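Local coordinates for sulfonate ABC transporter, periplasmic sulfonate-binding protein SsuA (PDB 3UIF) that probably binds sulfonates or related sulfur compounds in the periplasm and delivers them to an ABC transporter for uptake, at residues Val92-Val104 with Glu258-Pro272. Numbering follows the deposited sequence.
With GOL (glycerol), chain D.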
loop_
_atom_site.group_PDB
_atom_site.type_symbol
_atom_site.label_atom_id
_atom_site.label_comp_id
_atom_site.label_asym_id
_atom_site.label_seq_id
_atom_site.Cartn_x
_atom_site.Cartn_y
_atom_site.Cartn_z
ATOM N N VAL A 92 -2.977 8.434 10.257
ATOM C CA VAL A 92 -2.440 8.519 11.633
ATOM C C VAL A 92 -1.309 7.525 11.921
ATOM O O VAL A 92 -0.653 7.620 12.962
ATOM C CB VAL A 92 -3.527 8.396 12.718
ATOM C CG1 VAL A 92 -4.480 9.594 12.671
ATOM C CG2 VAL A 92 -4.267 7.063 12.613
ATOM N N ALA A 93 -1.102 6.581 11.003
ATOM C CA ALA A 93 0.032 5.652 11.043
ATOM C C ALA A 93 0.300 5.060 9.649
ATOM O O ALA A 93 -0.445 4.177 9.189
ATOM C CB ALA A 93 -0.204 4.541 12.067
ATOM N N PRO A 94 1.348 5.563 8.964
ATOM C CA PRO A 94 1.763 5.015 7.683
ATOM C C PRO A 94 2.283 3.599 7.902
ATOM O O PRO A 94 2.998 3.367 8.882
ATOM C CB PRO A 94 2.905 5.944 7.245
ATOM C CG PRO A 94 2.764 7.180 8.061
ATOM C CD PRO A 94 2.194 6.702 9.360
ATOM N N TRP A 95 1.915 2.668 7.018
ATOM C CA TRP A 95 2.337 1.287 7.181
ATOM C C TRP A 95 3.646 0.958 6.479
ATOM O O TRP A 95 4.100 -0.188 6.477
ATOM C CB TRP A 95 1.213 0.327 6.794
ATOM C CG TRP A 95 0.806 0.305 5.329
ATOM C CD1 TRP A 95 1.525 0.773 4.225
ATOM C CD2 TRP A 95 -0.426 -0.261 4.760
ATOM N NE1 TRP A 95 0.838 0.553 3.063
ATOM C CE2 TRP A 95 -0.329 -0.072 3.302
ATOM C CE3 TRP A 95 -1.557 -0.894 5.290
ATOM C CZ2 TRP A 95 -1.340 -0.489 2.431
ATOM C CZ3 TRP A 95 -2.561 -1.316 4.401
ATOM C CH2 TRP A 95 -2.449 -1.115 3.004
ATOM N N GLY A 96 4.263 1.970 5.884
ATOM C CA GLY A 96 5.492 1.791 5.150
ATOM C C GLY A 96 5.239 1.693 3.661
ATOM O O GLY A 96 4.347 2.368 3.105
ATOM N N THR A 97 6.021 0.859 2.994
ATOM C CA THR A 97 5.850 0.732 1.570
ATOM C C THR A 97 5.339 -0.638 1.288
ATOM O O THR A 97 5.964 -1.649 1.610
ATOM C CB THR A 97 7.124 1.037 0.769
ATOM O OG1 THR A 97 8.259 0.500 1.456
ATOM C CG2 THR A 97 7.294 2.544 0.596
ATOM N N THR A 98 4.165 -0.675 0.691
ATOM C CA THR A 98 3.485 -1.932 0.592
ATOM C C THR A 98 3.972 -2.801 -0.593
ATOM O O THR A 98 4.188 -4.001 -0.412
ATOM C CB THR A 98 1.952 -1.752 0.783
ATOM O OG1 THR A 98 1.323 -3.027 0.939
ATOM C CG2 THR A 98 1.306 -0.969 -0.329
ATOM N N SER A 99 4.223 -2.191 -1.764
ATOM C CA SER A 99 4.582 -2.959 -2.962
ATOM C C SER A 99 5.538 -2.270 -3.927
ATOM O O SER A 99 5.433 -1.058 -4.169
ATOM C CB SER A 99 3.315 -3.291 -3.763
ATOM O OG SER A 99 2.190 -3.433 -2.917
ATOM N N ASN A 100 6.438 -3.049 -4.519
ATOM C CA ASN A 100 7.133 -2.607 -5.715
ATOM C C ASN A 100 6.241 -2.798 -6.951
ATOM O O ASN A 100 5.200 -3.477 -6.896
ATOM C CB ASN A 100 8.466 -3.356 -5.897
ATOM C CG ASN A 100 9.488 -3.009 -4.827
ATOM O OD1 ASN A 100 10.002 -1.882 -4.765
ATOM N ND2 ASN A 100 9.797 -3.985 -3.978
ATOM N N SER A 101 6.636 -2.184 -8.060
ATOM C CA SER A 101 6.019 -2.475 -9.345
ATOM C C SER A 101 7.068 -2.976 -10.297
ATOM O O SER A 101 8.256 -2.785 -10.061
ATOM C CB SER A 101 5.320 -1.260 -9.915
ATOM O OG SER A 101 4.325 -0.825 -9.020
ATOM N N TYR A 102 6.623 -3.621 -11.367
ATOM C CA TYR A 102 7.502 -4.417 -12.221
ATOM C C TYR A 102 7.071 -4.315 -13.678
ATOM O O TYR A 102 5.871 -4.355 -13.977
ATOM C CB TYR A 102 7.441 -5.893 -11.789
ATOM C CG TYR A 102 7.794 -6.152 -10.341
ATOM C CD1 TYR A 102 6.842 -6.047 -9.324
ATOM C CD2 TYR A 102 9.086 -6.501 -9.987
ATOM C CE1 TYR A 102 7.175 -6.275 -8.005
ATOM C CE2 TYR A 102 9.436 -6.733 -8.665
ATOM C CZ TYR A 102 8.477 -6.627 -7.682
ATOM O OH TYR A 102 8.866 -6.884 -6.397
ATOM N N LEU A 103 8.043 -4.198 -14.576
ATOM C CA LEU A 103 7.801 -4.316 -16.014
ATOM C C LEU A 103 8.294 -5.669 -16.473
ATOM O O LEU A 103 9.454 -6.038 -16.248
ATOM C CB LEU A 103 8.490 -3.200 -16.795
ATOM C CG LEU A 103 8.177 -3.049 -18.290
ATOM C CD1 LEU A 103 6.708 -2.758 -18.573
ATOM C CD2 LEU A 103 9.051 -1.962 -18.896
ATOM N N VAL A 104 7.388 -6.405 -17.109
ATOM C CA VAL A 104 7.610 -7.775 -17.542
ATOM C C VAL A 104 7.426 -7.805 -19.037
ATOM O O VAL A 104 6.485 -7.213 -19.557
ATOM C CB VAL A 104 6.548 -8.716 -16.951
ATOM C CG1 VAL A 104 7.026 -10.153 -16.975
ATOM C CG2 VAL A 104 6.145 -8.277 -15.537
ATOM N N GLU A 258 9.464 -10.199 -3.311
ATOM C CA GLU A 258 9.035 -8.812 -3.224
ATOM C C GLU A 258 10.007 -7.973 -2.368
ATOM O O GLU A 258 10.210 -6.786 -2.646
ATOM C CB GLU A 258 7.571 -8.740 -2.719
ATOM C CG GLU A 258 7.094 -7.402 -2.143
ATOM C CD GLU A 258 7.085 -6.257 -3.151
ATOM O OE1 GLU A 258 6.880 -5.099 -2.734
ATOM O OE2 GLU A 258 7.279 -6.474 -4.358
ATOM N N TYR A 259 10.627 -8.604 -1.368
ATOM C CA TYR A 259 11.577 -7.930 -0.480
ATOM C C TYR A 259 13.034 -8.174 -0.843
ATOM O O TYR A 259 13.933 -7.637 -0.225
ATOM C CB TYR A 259 11.303 -8.313 0.978
ATOM C CG TYR A 259 9.930 -7.876 1.388
ATOM C CD1 TYR A 259 9.717 -6.597 1.880
ATOM C CD2 TYR A 259 8.824 -8.710 1.209
ATOM C CE1 TYR A 259 8.458 -6.167 2.226
ATOM C CE2 TYR A 259 7.551 -8.282 1.543
ATOM C CZ TYR A 259 7.376 -7.007 2.056
ATOM O OH TYR A 259 6.119 -6.552 2.401
ATOM N N ASP A 260 13.268 -8.965 -1.872
ATOM C CA ASP A 260 14.614 -9.359 -2.258
ATOM C C ASP A 260 15.319 -8.252 -3.050
ATOM O O ASP A 260 14.730 -7.668 -3.965
ATOM C CB ASP A 260 14.518 -10.606 -3.111
ATOM C CG ASP A 260 15.369 -11.706 -2.594
ATOM O OD1 ASP A 260 16.583 -11.761 -2.970
ATOM O OD2 ASP A 260 14.817 -12.514 -1.799
ATOM N N GLN A 261 16.568 -7.958 -2.696
ATOM C CA GLN A 261 17.393 -7.039 -3.487
ATOM C C GLN A 261 16.792 -5.627 -3.692
ATOM O O GLN A 261 17.123 -4.918 -4.642
ATOM C CB GLN A 261 17.807 -7.686 -4.820
ATOM C CG GLN A 261 18.454 -9.056 -4.647
ATOM C CD GLN A 261 19.221 -9.517 -5.871
ATOM O OE1 GLN A 261 18.632 -9.862 -6.899
ATOM N NE2 GLN A 261 20.560 -9.537 -5.764
ATOM N N ASP A 262 15.950 -5.224 -2.753
ATOM C CA ASP A 262 15.276 -3.931 -2.778
ATOM C C ASP A 262 16.230 -2.819 -2.280
ATOM O O ASP A 262 17.137 -3.092 -1.490
ATOM C CB ASP A 262 14.024 -4.028 -1.891
ATOM C CG ASP A 262 12.946 -2.991 -2.238
ATOM O OD1 ASP A 262 13.217 -1.970 -2.932
ATOM O OD2 ASP A 262 11.804 -3.200 -1.771
ATOM N N ASN A 263 16.048 -1.583 -2.746
ATOM C CA ASN A 263 16.835 -0.468 -2.204
ATOM C C ASN A 263 16.297 0.062 -0.866
ATOM O O ASN A 263 16.791 1.052 -0.329
ATOM C CB ASN A 263 17.016 0.667 -3.224
ATOM C CG ASN A 263 15.706 1.277 -3.688
ATOM O OD1 ASN A 263 14.607 0.879 -3.280
ATOM N ND2 ASN A 263 15.822 2.239 -4.573
ATOM N N VAL A 264 15.272 -0.610 -0.355
ATOM C CA VAL A 264 14.712 -0.329 0.961
ATOM C C VAL A 264 14.774 -1.613 1.803
ATOM O O VAL A 264 14.232 -2.653 1.409
ATOM C CB VAL A 264 13.259 0.186 0.849
ATOM C CG1 VAL A 264 12.680 0.443 2.232
ATOM C CG2 VAL A 264 13.191 1.450 -0.010
ATOM N N SER A 265 15.455 -1.542 2.940
ATOM C CA SER A 265 15.631 -2.693 3.821
ATOM C C SER A 265 14.312 -3.217 4.363
ATOM O O SER A 265 13.280 -2.560 4.262
ATOM C CB SER A 265 16.541 -2.332 4.989
ATOM O OG SER A 265 15.827 -1.652 5.987
ATOM N N TRP A 266 14.364 -4.410 4.942
ATOM C CA TRP A 266 13.205 -5.026 5.563
ATOM C C TRP A 266 12.541 -4.145 6.604
ATOM O O TRP A 266 11.317 -3.973 6.594
ATOM C CB TRP A 266 13.594 -6.375 6.168
ATOM C CG TRP A 266 12.498 -6.932 7.021
ATOM C CD1 TRP A 266 12.470 -7.041 8.406
ATOM C CD2 TRP A 266 11.186 -7.398 6.572
ATOM N NE1 TRP A 266 11.283 -7.574 8.828
ATOM C CE2 TRP A 266 10.463 -7.802 7.780
ATOM C CE3 TRP A 266 10.571 -7.548 5.330
ATOM C CZ2 TRP A 266 9.188 -8.320 7.729
ATOM C CZ3 TRP A 266 9.284 -8.078 5.288
ATOM C CH2 TRP A 266 8.612 -8.455 6.465
ATOM N N ARG A 267 13.349 -3.581 7.500
ATOM C CA ARG A 267 12.875 -2.662 8.514
ATOM C C ARG A 267 12.288 -1.387 7.917
ATOM O O ARG A 267 11.216 -0.933 8.317
ATOM C CB ARG A 267 14.008 -2.316 9.470
ATOM C CG ARG A 267 13.547 -1.590 10.729
ATOM C CD ARG A 267 14.706 -0.942 11.468
ATOM N NE ARG A 267 15.578 -1.941 12.073
ATOM C CZ ARG A 267 16.508 -1.670 12.993
ATOM N NH1 ARG A 267 16.681 -0.419 13.419
ATOM N NH2 ARG A 267 17.266 -2.652 13.490
ATOM N N GLN A 268 12.994 -0.808 6.963
ATOM C CA GLN A 268 12.542 0.419 6.317
ATOM C C GLN A 268 11.214 0.275 5.550
ATOM O O GLN A 268 10.460 1.242 5.415
ATOM C CB GLN A 268 13.648 0.991 5.423
ATOM C CG GLN A 268 14.837 1.558 6.182
ATOM C CD GLN A 268 14.471 2.774 7.024
ATOM O OE1 GLN A 268 14.488 2.721 8.266
ATOM N NE2 GLN A 268 14.128 3.873 6.361
ATOM N N ARG A 269 10.909 -0.935 5.088
ATOM C CA ARG A 269 9.639 -1.199 4.424
ATOM C C ARG A 269 8.433 -0.969 5.344
ATOM O O ARG A 269 7.307 -0.806 4.870
ATOM C CB ARG A 269 9.609 -2.616 3.841
ATOM C CG ARG A 269 10.563 -2.851 2.672
ATOM C CD ARG A 269 10.191 -2.106 1.397
ATOM N NE ARG A 269 8.892 -2.529 0.885
ATOM C CZ ARG A 269 8.683 -3.546 0.042
ATOM N NH1 ARG A 269 9.693 -4.279 -0.420
ATOM N NH2 ARG A 269 7.453 -3.822 -0.351
ATOM N N TRP A 270 8.687 -0.943 6.648
ATOM C CA TRP A 270 7.651 -0.851 7.650
ATOM C C TRP A 270 7.610 0.510 8.288
ATOM O O TRP A 270 6.861 0.735 9.231
ATOM C CB TRP A 270 7.886 -1.935 8.705
ATOM C CG TRP A 270 7.608 -3.337 8.201
ATOM C CD1 TRP A 270 8.512 -4.237 7.637
ATOM C CD2 TRP A 270 6.321 -4.040 8.183
ATOM N NE1 TRP A 270 7.899 -5.405 7.286
ATOM C CE2 TRP A 270 6.586 -5.363 7.578
ATOM C CE3 TRP A 270 5.019 -3.726 8.590
ATOM C CZ2 TRP A 270 5.573 -6.312 7.404
ATOM C CZ3 TRP A 270 4.018 -4.693 8.408
ATOM C CH2 TRP A 270 4.290 -5.955 7.833
ATOM N N SER A 271 8.407 1.441 7.769
ATOM C CA SER A 271 8.581 2.751 8.381
ATOM C C SER A 271 7.287 3.559 8.480
ATOM O O SER A 271 6.532 3.656 7.523
ATOM C CB SER A 271 9.659 3.544 7.642
ATOM O OG SER A 271 9.762 4.859 8.150
ATOM N N PRO A 272 7.025 4.133 9.656
ATOM C CA PRO A 272 5.852 4.976 9.877
ATOM C C PRO A 272 6.171 6.463 9.789
ATOM O O PRO A 272 5.328 7.306 10.083
ATOM C CB PRO A 272 5.456 4.612 11.303
ATOM C CG PRO A 272 6.771 4.314 11.966
ATOM C CD PRO A 272 7.650 3.705 10.921
HETATM C C1 GOL D . 3.492 -4.101 4.432
HETATM O O1 GOL D . 2.257 -3.367 4.503
HETATM C C2 GOL D . 4.649 -3.253 4.960
HETATM O O2 GOL D . 4.526 -1.896 4.500
HETATM C C3 GOL D . 5.923 -3.838 4.412
HETATM O O3 GOL D . 5.791 -3.962 3.000
HETATM O O HOH W 1 4.432 1.324 9.874
HETATM O O HOH W 2 8.905 2.258 3.158
#
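Thr97, Asn100 and Tyr102 meet Arg269 and Glu258 in a buried, polar contact at the crossover between the two lobes of a periplasmic binding protein fold. Thr97 N donates to Arg269 O (2.8 Å). In return, Arg269 turns side-on and grips Thr97 O with NE (3.1 Å) and NH2 (3.3 Å). Both donors come from the same face of that carbonyl, above its plane, while the oxygen lies in the guanidinium plane. The arginine chain is bent at chi2 and chi3 (-68° and -62°), which brings its end back to the loop at Thr97 and Thr98. Tyr259 covers one guanidinium face. Salt bridges from Arg269 NH2 to Glu258 OE1 and from NH1 to Asp262 OD2 fix the far end of the arginine; Asp262 also pairs with Lys199. A leucine in place of Arg269 would probably leave both carboxylates without this charge and strip Thr97 O of two donors. Glu258 OE1 also takes the backbone N-H of Asn100 on its syn side (2.8 Å), while OE2 receives Tyr102 OH nearly end-on (2.6 Å). Asn100 ND2 reaches Asp262 OD2 from above the carboxylate plane, and Asn100 OD1 bonds Thr191. Glycerol, probably from crystallisation, lies over the Trp270 ring and joins Tyr259 OH to Thr97 O. Segment 92-104 leads from strand 89-94 of one sheet into strand 102-106 of the other. Segment 258-272 links helices 252-257 and 276-291, and helix 215-233 touches Trp95 and Trp270.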